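Side-chain contacts in F420-dependent methylenetetrahydromethanopterin dehydrogenase (PDB 1QV9), which catalyses the reversible, coenzyme F420-dependent interconversion of methenyl- and methylene-tetrahydromethanopterin, a one-carbon step of methanogenesis from carbon dioxide: residues E108-E111 / G115-L118; A51-A56 / R84-D89; G12-S17 / K120-L125; I68-P73 / P78-A83. All coordinates share one frame; numbering follows the deposited sequence.

Contact 1: E108-E111 / G115-L118; sequences EMEE and GYIL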
loop_
_atom_site.group_PDB
_atom_site.type_symbol
_atom_site.label_atom_id
_atom_site.label_comp_id
_atom_site.label_asym_id
_atom_site.label_seq_id
_atom_site.Cartn_x
_atom_site.Cartn_y
_atom_site.Cartn_z
ATOM N N GLU A 108 25.995 37.765 4.023
ATOM C CA GLU A 108 27.351 37.579 4.534
ATOM C C GLU A 108 28.154 36.718 3.581
ATOM O O GLU A 108 29.298 37.022 3.282
ATOM C CB GLU A 108 27.359 36.877 5.900
ATOM C CG GLU A 108 27.093 37.750 7.094
ATOM C CD GLU A 108 27.333 37.020 8.425
ATOM O OE1 GLU A 108 28.223 36.125 8.498
ATOM O OE2 GLU A 108 26.632 37.361 9.406
HETATM N N MSE A 109 27.567 35.623 3.106
HETATM C CA MSE A 109 28.329 34.769 2.207
HETATM C C MSE A 109 28.690 35.446 0.913
HETATM O O MSE A 109 29.793 35.265 0.410
HETATM C CB MSE A 109 27.577 33.460 1.908
HETATM C CG MSE A 109 27.532 32.534 3.107
HETATM SE SE MSE A 109 26.736 30.786 2.763
HETATM C CE MSE A 109 24.851 31.349 2.611
ATOM N N GLU A 110 27.766 36.232 0.363
ATOM C CA GLU A 110 28.074 36.904 -0.901
ATOM C C GLU A 110 29.220 37.890 -0.674
ATOM O O GLU A 110 30.114 37.997 -1.492
ATOM C CB GLU A 110 26.825 37.593 -1.462
ATOM C CG GLU A 110 25.718 36.570 -1.757
ATOM C CD GLU A 110 24.451 37.162 -2.340
ATOM O OE1 GLU A 110 24.380 38.400 -2.492
ATOM O OE2 GLU A 110 23.516 36.387 -2.637
ATOM N N GLU A 111 29.210 38.563 0.466
ATOM C CA GLU A 111 30.287 39.500 0.794
ATOM C C GLU A 111 31.609 38.736 0.995
ATOM O O GLU A 111 32.678 39.255 0.701
ATOM C CB GLU A 111 29.948 40.270 2.071
ATOM C CG GLU A 111 30.982 41.346 2.415
ATOM C CD GLU A 111 30.689 42.050 3.731
ATOM O OE1 GLU A 111 29.535 42.503 3.925
ATOM O OE2 GLU A 111 31.615 42.159 4.570
ATOM N N GLY A 115 30.199 30.800 -2.711
ATOM C CA GLY A 115 29.006 30.313 -3.371
ATOM C C GLY A 115 28.183 29.549 -2.324
ATOM O O GLY A 115 28.655 29.271 -1.192
ATOM N N TYR A 116 26.936 29.248 -2.661
ATOM C CA TYR A 116 26.097 28.475 -1.730
ATOM C C TYR A 116 24.983 27.729 -2.421
ATOM O O TYR A 116 24.521 28.124 -3.480
ATOM C CB TYR A 116 25.456 29.352 -0.622
ATOM C CG TYR A 116 24.666 30.566 -1.089
ATOM C CD1 TYR A 116 25.286 31.811 -1.150
ATOM C CD2 TYR A 116 23.345 30.462 -1.514
ATOM C CE1 TYR A 116 24.604 32.933 -1.632
ATOM C CE2 TYR A 116 22.655 31.584 -2.008
ATOM C CZ TYR A 116 23.304 32.806 -2.056
ATOM O OH TYR A 116 22.639 33.921 -2.533
ATOM N N ILE A 117 24.584 26.605 -1.823
ATOM C CA ILE A 117 23.426 25.878 -2.313
ATOM C C ILE A 117 22.703 25.583 -1.012
ATOM O O ILE A 117 23.198 24.825 -0.164
ATOM C CB ILE A 117 23.757 24.550 -3.027
ATOM C CG1 ILE A 117 24.637 24.859 -4.243
ATOM C CG2 ILE A 117 22.440 23.871 -3.474
ATOM C CD1 ILE A 117 25.117 23.611 -5.034
ATOM N N LEU A 118 21.560 26.240 -0.822
ATOM C CA LEU A 118 20.775 26.050 0.392
ATOM C C LEU A 118 19.564 25.193 0.040
ATOM O O LEU A 118 18.761 25.569 -0.795
ATOM C CB LEU A 118 20.337 27.401 0.954
ATOM C CG LEU A 118 21.539 28.285 1.326
ATOM C CD1 LEU A 118 21.026 29.595 1.900
ATOM C CD2 LEU A 118 22.411 27.567 2.391
#

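Contact 2: A51-A56 / R84-D89; sequences AAVEMA and REMLAD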
loop_
_atom_site.group_PDB
_atom_site.type_symbol
_atom_site.label_atom_id
_atom_site.label_comp_id
_atom_site.label_asym_id
_atom_site.label_seq_id
_atom_site.Cartn_x
_atom_site.Cartn_y
_atom_site.Cartn_z
ATOM N N ALA A 51 39.122 22.474 13.211
ATOM C CA ALA A 51 39.996 21.335 12.963
ATOM C C ALA A 51 39.748 20.723 11.585
ATOM O O ALA A 51 40.691 20.346 10.923
ATOM C CB ALA A 51 39.790 20.257 14.062
ATOM N N ALA A 52 38.481 20.614 11.186
ATOM C CA ALA A 52 38.137 20.065 9.878
ATOM C C ALA A 52 38.676 20.958 8.763
ATOM O O ALA A 52 39.275 20.480 7.792
ATOM C CB ALA A 52 36.630 19.940 9.738
ATOM N N VAL A 53 38.454 22.261 8.881
ATOM C CA VAL A 53 38.926 23.163 7.842
ATOM C C VAL A 53 40.470 23.200 7.792
ATOM O O VAL A 53 41.060 23.267 6.711
ATOM C CB VAL A 53 38.318 24.576 8.039
ATOM C CG1 VAL A 53 38.822 25.531 6.953
ATOM C CG2 VAL A 53 36.798 24.486 7.954
ATOM N N GLU A 54 41.121 23.139 8.953
ATOM C CA GLU A 54 42.588 23.120 9.007
ATOM C C GLU A 54 43.092 21.877 8.258
ATOM O O GLU A 54 44.065 21.953 7.491
ATOM C CB GLU A 54 43.051 23.127 10.472
ATOM C CG GLU A 54 44.526 23.461 10.653
ATOM C CD GLU A 54 44.944 23.512 12.125
ATOM O OE1 GLU A 54 44.334 24.287 12.896
ATOM O OE2 GLU A 54 45.887 22.782 12.503
HETATM N N MSE A 55 42.429 20.735 8.464
HETATM C CA MSE A 55 42.800 19.495 7.767
HETATM C C MSE A 55 42.708 19.728 6.263
HETATM O O MSE A 55 43.589 19.343 5.491
HETATM C CB MSE A 55 41.829 18.347 8.114
HETATM C CG MSE A 55 42.348 17.266 9.036
HETATM SE SE MSE A 55 41.146 15.726 9.018
HETATM C CE MSE A 55 39.547 16.677 9.614
ATOM N N ALA A 56 41.609 20.339 5.836
ATOM C CA ALA A 56 41.403 20.577 4.424
ATOM C C ALA A 56 42.473 21.501 3.827
ATOM O O ALA A 56 42.997 21.245 2.742
ATOM C CB ALA A 56 40.031 21.191 4.215
ATOM N N ARG A 84 33.148 29.386 7.338
ATOM C CA ARG A 84 32.951 30.431 6.335
ATOM C C ARG A 84 34.055 31.460 6.415
ATOM O O ARG A 84 34.626 31.812 5.405
ATOM C CB ARG A 84 31.572 31.074 6.480
ATOM C CG ARG A 84 30.450 30.158 6.008
ATOM C CD ARG A 84 29.121 30.876 5.932
ATOM N NE ARG A 84 28.591 31.245 7.244
ATOM C CZ ARG A 84 28.452 32.498 7.659
ATOM N NH1 ARG A 84 27.961 32.733 8.870
ATOM N NH2 ARG A 84 28.803 33.512 6.862
ATOM N N GLU A 85 34.401 31.901 7.621
ATOM C CA GLU A 85 35.484 32.871 7.769
ATOM C C GLU A 85 36.807 32.342 7.209
ATOM O O GLU A 85 37.506 33.023 6.447
ATOM C CB GLU A 85 35.714 33.191 9.227
ATOM C CG GLU A 85 34.625 33.925 9.922
ATOM C CD GLU A 85 35.048 34.291 11.344
ATOM O OE1 GLU A 85 36.157 34.866 11.504
ATOM O OE2 GLU A 85 34.281 34.002 12.290
HETATM N N MSE A 86 37.150 31.118 7.600
HETATM C CA MSE A 86 38.389 30.511 7.147
HETATM C C MSE A 86 38.452 30.310 5.642
HETATM O O MSE A 86 39.475 30.583 5.030
HETATM C CB MSE A 86 38.604 29.186 7.889
HETATM C CG MSE A 86 38.554 29.355 9.413
HETATM SE SE MSE A 86 38.609 27.672 10.378
HETATM C CE MSE A 86 40.415 27.067 9.868
ATOM N N LEU A 87 37.369 29.821 5.041
ATOM C CA LEU A 87 37.352 29.604 3.607
ATOM C C LEU A 87 37.346 30.917 2.845
ATOM O O LEU A 87 37.973 31.023 1.785
ATOM C CB LEU A 87 36.143 28.738 3.212
ATOM C CG LEU A 87 36.296 27.305 3.751
ATOM C CD1 LEU A 87 34.999 26.533 3.518
ATOM C CD2 LEU A 87 37.486 26.599 3.083
ATOM N N ALA A 88 36.657 31.904 3.397
ATOM C CA ALA A 88 36.583 33.221 2.762
ATOM C C ALA A 88 37.974 33.858 2.759
ATOM O O ALA A 88 38.314 34.608 1.833
ATOM C CB ALA A 88 35.612 34.107 3.514
ATOM N N ASP A 89 38.777 33.541 3.779
ATOM C CA ASP A 89 40.151 34.064 3.947
ATOM C C ASP A 89 41.184 33.339 3.108
ATOM O O ASP A 89 42.350 33.756 3.056
ATOM C CB ASP A 89 40.584 33.901 5.394
ATOM C CG ASP A 89 40.801 35.198 6.091
ATOM O OD1 ASP A 89 39.800 35.788 6.565
ATOM O OD2 ASP A 89 41.980 35.627 6.162
#

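Contact 3: G12-S17 / K120-L125; sequences GNLGTS and KPDAML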
loop_
_atom_site.group_PDB
_atom_site.type_symbol
_atom_site.label_atom_id
_atom_site.label_comp_id
_atom_site.label_asym_id
_atom_site.label_seq_id
_atom_site.Cartn_x
_atom_site.Cartn_y
_atom_site.Cartn_z
ATOM N N GLY A 12 28.779 17.788 10.867
ATOM C CA GLY A 12 27.356 17.734 11.133
ATOM C C GLY A 12 26.762 16.914 9.997
ATOM O O GLY A 12 27.514 16.463 9.131
ATOM N N ASN A 13 25.461 16.693 9.977
ATOM C CA ASN A 13 24.945 15.918 8.841
ATOM C C ASN A 13 23.686 16.498 8.245
ATOM O O ASN A 13 22.755 16.892 8.950
ATOM C CB ASN A 13 24.682 14.471 9.241
ATOM C CG ASN A 13 24.356 13.582 8.034
ATOM O OD1 ASN A 13 25.134 13.506 7.054
ATOM N ND2 ASN A 13 23.196 12.933 8.084
ATOM N N LEU A 14 23.685 16.539 6.927
ATOM C CA LEU A 14 22.570 17.006 6.141
ATOM C C LEU A 14 22.457 15.937 5.055
ATOM O O LEU A 14 23.456 15.304 4.689
ATOM C CB LEU A 14 22.940 18.366 5.494
ATOM C CG LEU A 14 22.025 19.584 5.538
ATOM C CD1 LEU A 14 21.403 19.760 6.906
ATOM C CD2 LEU A 14 22.843 20.799 5.124
ATOM N N GLY A 15 21.247 15.706 4.560
ATOM C CA GLY A 15 21.118 14.738 3.501
ATOM C C GLY A 15 21.955 15.116 2.293
ATOM O O GLY A 15 22.581 14.272 1.665
ATOM N N THR A 16 22.004 16.399 1.950
ATOM C CA THR A 16 22.760 16.773 0.763
ATOM C C THR A 16 24.265 16.634 0.977
ATOM O O THR A 16 24.990 16.278 0.052
ATOM C CB THR A 16 22.392 18.224 0.327
ATOM O OG1 THR A 16 20.972 18.285 0.147
ATOM C CG2 THR A 16 23.078 18.600 -1.023
ATOM N N SER A 17 24.737 16.887 2.195
ATOM C CA SER A 17 26.176 16.778 2.412
ATOM C C SER A 17 26.622 15.314 2.410
ATOM O O SER A 17 27.761 15.016 2.053
ATOM C CB SER A 17 26.604 17.546 3.667
ATOM O OG SER A 17 26.002 17.039 4.839
ATOM N N LYS A 120 16.220 23.875 1.188
ATOM C CA LYS A 120 15.199 24.030 2.229
ATOM C C LYS A 120 14.546 22.720 2.675
ATOM O O LYS A 120 14.239 22.528 3.836
ATOM C CB LYS A 120 14.148 25.089 1.813
ATOM C CG LYS A 120 14.810 26.416 1.495
ATOM C CD LYS A 120 13.816 27.561 1.213
ATOM C CE LYS A 120 13.274 28.107 2.519
ATOM N NZ LYS A 120 12.342 29.256 2.292
ATOM N N PRO A 121 14.344 21.774 1.744
ATOM C CA PRO A 121 13.728 20.532 2.233
ATOM C C PRO A 121 14.670 19.591 3.028
ATOM O O PRO A 121 14.212 18.542 3.521
ATOM C CB PRO A 121 13.208 19.834 0.977
ATOM C CG PRO A 121 13.721 20.634 -0.197
ATOM C CD PRO A 121 14.165 21.973 0.296
ATOM N N ASP A 122 15.948 19.957 3.159
ATOM C CA ASP A 122 16.925 19.125 3.897
ATOM C C ASP A 122 16.735 19.488 5.353
ATOM O O ASP A 122 17.550 20.196 5.960
ATOM C CB ASP A 122 18.339 19.486 3.430
ATOM C CG ASP A 122 19.318 18.356 3.593
ATOM O OD1 ASP A 122 19.189 17.615 4.595
ATOM O OD2 ASP A 122 20.241 18.224 2.740
ATOM N N ALA A 123 15.666 18.948 5.909
ATOM C CA ALA A 123 15.215 19.298 7.254
ATOM C C ALA A 123 15.901 18.684 8.456
ATOM O O ALA A 123 16.258 17.520 8.458
ATOM C CB ALA A 123 13.717 18.981 7.332
HETATM N N MSE A 124 16.114 19.485 9.493
HETATM C CA MSE A 124 16.726 18.975 10.719
HETATM C C MSE A 124 15.815 17.888 11.303
HETATM O O MSE A 124 14.586 18.004 11.291
HETATM C CB MSE A 124 16.894 20.108 11.734
HETATM C CG MSE A 124 17.637 19.701 12.993
HETATM SE SE MSE A 124 17.592 21.140 14.296
HETATM C CE MSE A 124 16.092 20.539 15.349
ATOM N N LEU A 125 16.422 16.827 11.816
ATOM C CA LEU A 125 15.660 15.731 12.378
ATOM C C LEU A 125 15.209 15.974 13.831
ATOM O O LEU A 125 15.587 16.997 14.439
ATOM C CB LEU A 125 16.402 14.412 12.222
ATOM C CG LEU A 125 17.867 14.260 12.567
ATOM C CD1 LEU A 125 18.140 14.619 14.004
ATOM C CD2 LEU A 125 18.256 12.809 12.261
#

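Contact 4: I68-P73 / P78-A83; sequences IVYGGP and PGPSKA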
loop_
_atom_site.group_PDB
_atom_site.type_symbol
_atom_site.label_atom_id
_atom_site.label_comp_id
_atom_site.label_asym_id
_atom_site.label_seq_id
_atom_site.Cartn_x
_atom_site.Cartn_y
_atom_site.Cartn_z
ATOM N N ILE A 68 36.781 24.172 -3.053
ATOM C CA ILE A 68 36.523 23.478 -1.779
ATOM C C ILE A 68 35.046 23.641 -1.445
ATOM O O ILE A 68 34.473 24.703 -1.676
ATOM C CB ILE A 68 37.377 24.071 -0.671
ATOM C CG1 ILE A 68 38.846 23.836 -1.019
ATOM C CG2 ILE A 68 37.055 23.402 0.683
ATOM C CD1 ILE A 68 39.857 24.408 -0.054
ATOM N N VAL A 69 34.424 22.581 -0.928
ATOM C CA VAL A 69 33.017 22.617 -0.576
ATOM C C VAL A 69 32.885 22.290 0.888
ATOM O O VAL A 69 33.521 21.367 1.383
ATOM C CB VAL A 69 32.184 21.572 -1.400
ATOM C CG1 VAL A 69 30.706 21.695 -1.047
ATOM C CG2 VAL A 69 32.423 21.757 -2.892
ATOM N N TYR A 70 32.121 23.089 1.617
ATOM C CA TYR A 70 31.858 22.790 3.029
ATOM C C TYR A 70 30.364 22.503 3.093
ATOM O O TYR A 70 29.557 23.312 2.634
ATOM C CB TYR A 70 32.186 23.977 3.920
ATOM C CG TYR A 70 31.722 23.785 5.348
ATOM C CD1 TYR A 70 30.422 24.127 5.751
ATOM C CD2 TYR A 70 32.569 23.173 6.285
ATOM C CE1 TYR A 70 29.961 23.856 7.058
ATOM C CE2 TYR A 70 32.113 22.907 7.591
ATOM C CZ TYR A 70 30.827 23.247 7.964
ATOM O OH TYR A 70 30.411 23.037 9.279
ATOM N N GLY A 71 29.990 21.350 3.644
ATOM C CA GLY A 71 28.575 21.000 3.735
ATOM C C GLY A 71 28.199 20.575 5.156
ATOM O O GLY A 71 28.960 19.854 5.817
ATOM N N GLY A 72 27.038 21.022 5.619
ATOM C CA GLY A 72 26.568 20.643 6.933
ATOM C C GLY A 72 25.432 21.556 7.314
ATOM O O GLY A 72 25.168 22.548 6.601
ATOM N N PRO A 73 24.731 21.252 8.413
ATOM C CA PRO A 73 23.617 22.087 8.826
ATOM C C PRO A 73 23.995 23.514 9.216
ATOM O O PRO A 73 25.141 23.803 9.608
ATOM C CB PRO A 73 23.052 21.349 10.042
ATOM C CG PRO A 73 23.541 19.927 9.879
ATOM C CD PRO A 73 24.904 20.102 9.316
ATOM N N PRO A 78 27.546 28.923 15.021
ATOM C CA PRO A 78 28.951 29.233 15.345
ATOM C C PRO A 78 30.019 28.416 14.619
ATOM O O PRO A 78 30.984 28.990 14.094
ATOM C CB PRO A 78 29.023 29.023 16.860
ATOM C CG PRO A 78 27.640 29.336 17.299
ATOM C CD PRO A 78 26.786 28.640 16.252
ATOM N N GLY A 79 29.868 27.086 14.605
ATOM C CA GLY A 79 30.851 26.262 13.905
ATOM C C GLY A 79 30.949 26.595 12.425
ATOM O O GLY A 79 32.022 26.963 11.913
ATOM N N PRO A 80 29.836 26.432 11.693
ATOM C CA PRO A 80 29.829 26.731 10.255
ATOM C C PRO A 80 30.300 28.154 9.957
ATOM O O PRO A 80 30.950 28.391 8.957
ATOM C CB PRO A 80 28.371 26.520 9.857
ATOM C CG PRO A 80 27.893 25.467 10.827
ATOM C CD PRO A 80 28.555 25.857 12.138
ATOM N N SER A 81 29.989 29.101 10.843
ATOM C CA SER A 81 30.416 30.488 10.607
ATOM C C SER A 81 31.934 30.590 10.617
ATOM O O SER A 81 32.524 31.374 9.860
ATOM C CB SER A 81 29.805 31.430 11.649
ATOM O OG SER A 81 28.405 31.480 11.476
ATOM N N LYS A 82 32.572 29.784 11.469
ATOM C CA LYS A 82 34.016 29.726 11.526
ATOM C C LYS A 82 34.567 29.156 10.203
ATOM O O LYS A 82 35.551 29.655 9.670
ATOM C CB LYS A 82 34.436 28.869 12.723
ATOM C CG LYS A 82 35.934 28.797 12.966
ATOM C CD LYS A 82 36.584 30.181 13.145
ATOM C CE LYS A 82 38.051 30.042 13.562
ATOM N NZ LYS A 82 38.734 31.365 13.671
ATOM N N ALA A 83 33.932 28.110 9.674
ATOM C CA ALA A 83 34.383 27.564 8.406
ATOM C C ALA A 83 34.252 28.638 7.316
ATOM O O ALA A 83 35.121 28.724 6.432
ATOM C CB ALA A 83 33.541 26.363 8.000
#

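Contact 1: E108-E111 / G115-L118
The ring of Tyr116 and the carboxylate of Glu110 lie almost in one plane, 7° apart, and meet at the phenolic edge of the ring. There Tyr116 OH donates a hydrogen bond to Glu110 OE2 at 2.6 Å, and OE2 accepts it on its anti lone pair, the one turned away from the other oxygen. Glu110 CG lies in the ring plane at the same edge, 3.8 Å from Tyr116 CE1, while the extended glutamate chain carries OE2 on to the hydroxyl. Lys106 forms a salt bridge with this same OE2, so two donors grip one oxygen. The other end of the ring meets Met109, a selenomethionine, in a Met-aromatic contact. In the conformer described, Met109 SE is 5.2 Å from the ring centroid and 56° off the normal, an oblique approach. Its bent tip brings CE to 3.8 Å from Tyr116 CG, and the same methyl also touches Leu118 CD1. The ring reaches both partners because Tyr116 CG sits between the backbone N and the carbonyl carbon (chi1 53°). A phenylalanine here would remove the hydroxyl and would probably leave OE2 without its phenolic donor and the Glu110 carboxylate freer to turn. A helix laid on the strand that follows it, here 106-111 on 115-119, is the second half of a beta-alpha-beta unit that starts at strand 94-99.

Contact 2: A51-A56 / R84-D89
Met86 packs against Val53 where two neighbouring helices of the parallel alpha/beta domain, 46-63 and 78-88, run side by side along the sheet. The short segments bear this out: their axes approach to 10.3 Å, cross at -20°, and point nearly the same way. Met86 is a selenomethionine with two deposited conformers, and what follows holds for the one described. Its CB already faces the other helix and lies 3.8 Å from Val53 CG1. CG then leaves anti to the carbonyl carbon (chi1 -54°) and the chain continues straight to the selenium, which sits beside the valine at 3.9 Å from Val53 CB. At the last torsion the chain bends (chi3 65°), turning the terminal methyl back across the valine. Met86 CE thus reaches 3.7 Å from Val53 CG1, so that CB, SE and CE together wrap one branch of the valine. That branch is the one anti to the backbone N of Val53, and it also receives Leu87, the next residue along the second helix, Leu87 CD2 standing 4.2 Å from Val53 CG1. Leu87 also packs on Ile68, Tyr70 and Ala94 of the sheet, so the interface grades from sheet-facing leucine to the more outward selenomethionine. On a different side of helix 46-63, Ala51 and Met55 pack on Arg36 and Ile59 of the second subunit. No hydrogen bond crosses between the two segments, and between them the polar atom closest to Met86 CE is Glu54 N, at 4.1 Å.

Contact 3: G12-S17 / K120-L125
Asp122 sets its carboxylate against the start of helix 15-19, where Gly15 and Thr16 present their amides. Gly15 N donates to Asp122 OD1 at 2.8 Å, with an N-H...O angle of 145°. Thr16 N donates to Asp122 OD2 at 2.7 Å and 152°. Both bonds use syn lone pairs, so each oxygen takes one of two consecutive N-H groups. OD2 takes a second donor, the third for the carboxylate: Thr16 OG1 at 2.7 Å, arriving on the anti side, 20° out of plane. OG1 can do this because it lies anti to the carbonyl carbon, beside its own amide. Main-chain amides in a helix's first turn lack acceptors within the helix; the carboxylate supplies them here, and this helix end would probably favour its negative charge. Leu14, at the N-cap position, instead lays CG 3.6 Å from Asp122 CG, over one face of the carboxylate. Gly15 suits the close approach, since a CB there would stand only 3.4 Å from Asp122 OD1. An asparagine in place of Asp122 would swap one oxygen for an NH2 and would probably leave the amide of Gly15 or of Thr16 facing that NH2, without its acceptor. Asp122 also centres an inverse gamma turn, closed by a weak bond from Ala123 N to Pro121 O; its own O is buried without a partner in the model. Around the carboxylate, Leu144 and Leu148 of helix 134-150 pack on Asp122 and Thr16, Pro121 rests on helix 197-223 and Ala123 on helix 227-257, so the contact lies where the alpha/beta domain meets the helix bundle.

Contact 4: I68-P73 / P78-A83
Within the beta-alpha-beta unit made by strand 67-71, helix 78-88 and strand 94-99, Tyr70 of the first strand packs against Ala83 and Pro80 of the helix. The clearest geometry is a CH-pi contact: Ala83 CB stands 3.9 Å from the centroid of the Tyr70 ring and 18° off its normal. The methyl is displaced toward the rim, its nearest ring atom being Tyr70 CD2 at 3.7 Å. With CG anti to the backbone N (chi1 171°), the ring extends from the strand toward the helix and carries its hydroxyl as far as Pro80. The proline comes in obliquely, Pro80 CB lying 4.2 Å from Tyr70 CE1 and Pro80 CG 3.8 Å from Tyr70 OH. It also touches the loop that leaves the strand, where Pro80 CG lies 3.4 Å from Pro73 O. Local sequence fits this turn of chain: a CB on Gly79 would clash with Pro80 CD, and Pro80, lacking an amide hydrogen, lies in the first turn of the helix, where a backbone donor is not needed for the helical bonding. Val49 of helix 46-63 packs on both Tyr70 and Ala83, and Met44 on Pro80, extending the apolar surroundings. Strand and helix come to 7.6 Å between the CA atoms of Tyr70 and Ala83, a spacing consistent with a single methyl between ring and helix. No hydrogen bond links the two segments, so what joins them directly is the CH-pi contact and apolar packing.

How the contacts relate
Contacts 2 and 4 are neighbours, with centres 8 Å apart and helix 78-88 in common; Val53 CG2 touches Ala83 CB at 3.8 Å. Contact 2 reaches contact 1 through a salt bridge, Arg84 NH2 to Glu108 OE1 at 3.1 Å, although their centres are 15 Å apart. Contacts 1 and 4 belong to successive beta-alpha-beta units of one sheet and do not touch. Contact 3 closes the loop enclosing all the others and meets contact 4 directly, Leu14 CD2 lying 3.3 Å from Gly72 O. A bound magnesium ion lies about 10 Å from the side chain of Glu110, and one lies about 9 Å from that of Leu87, too far for either to be a ligand.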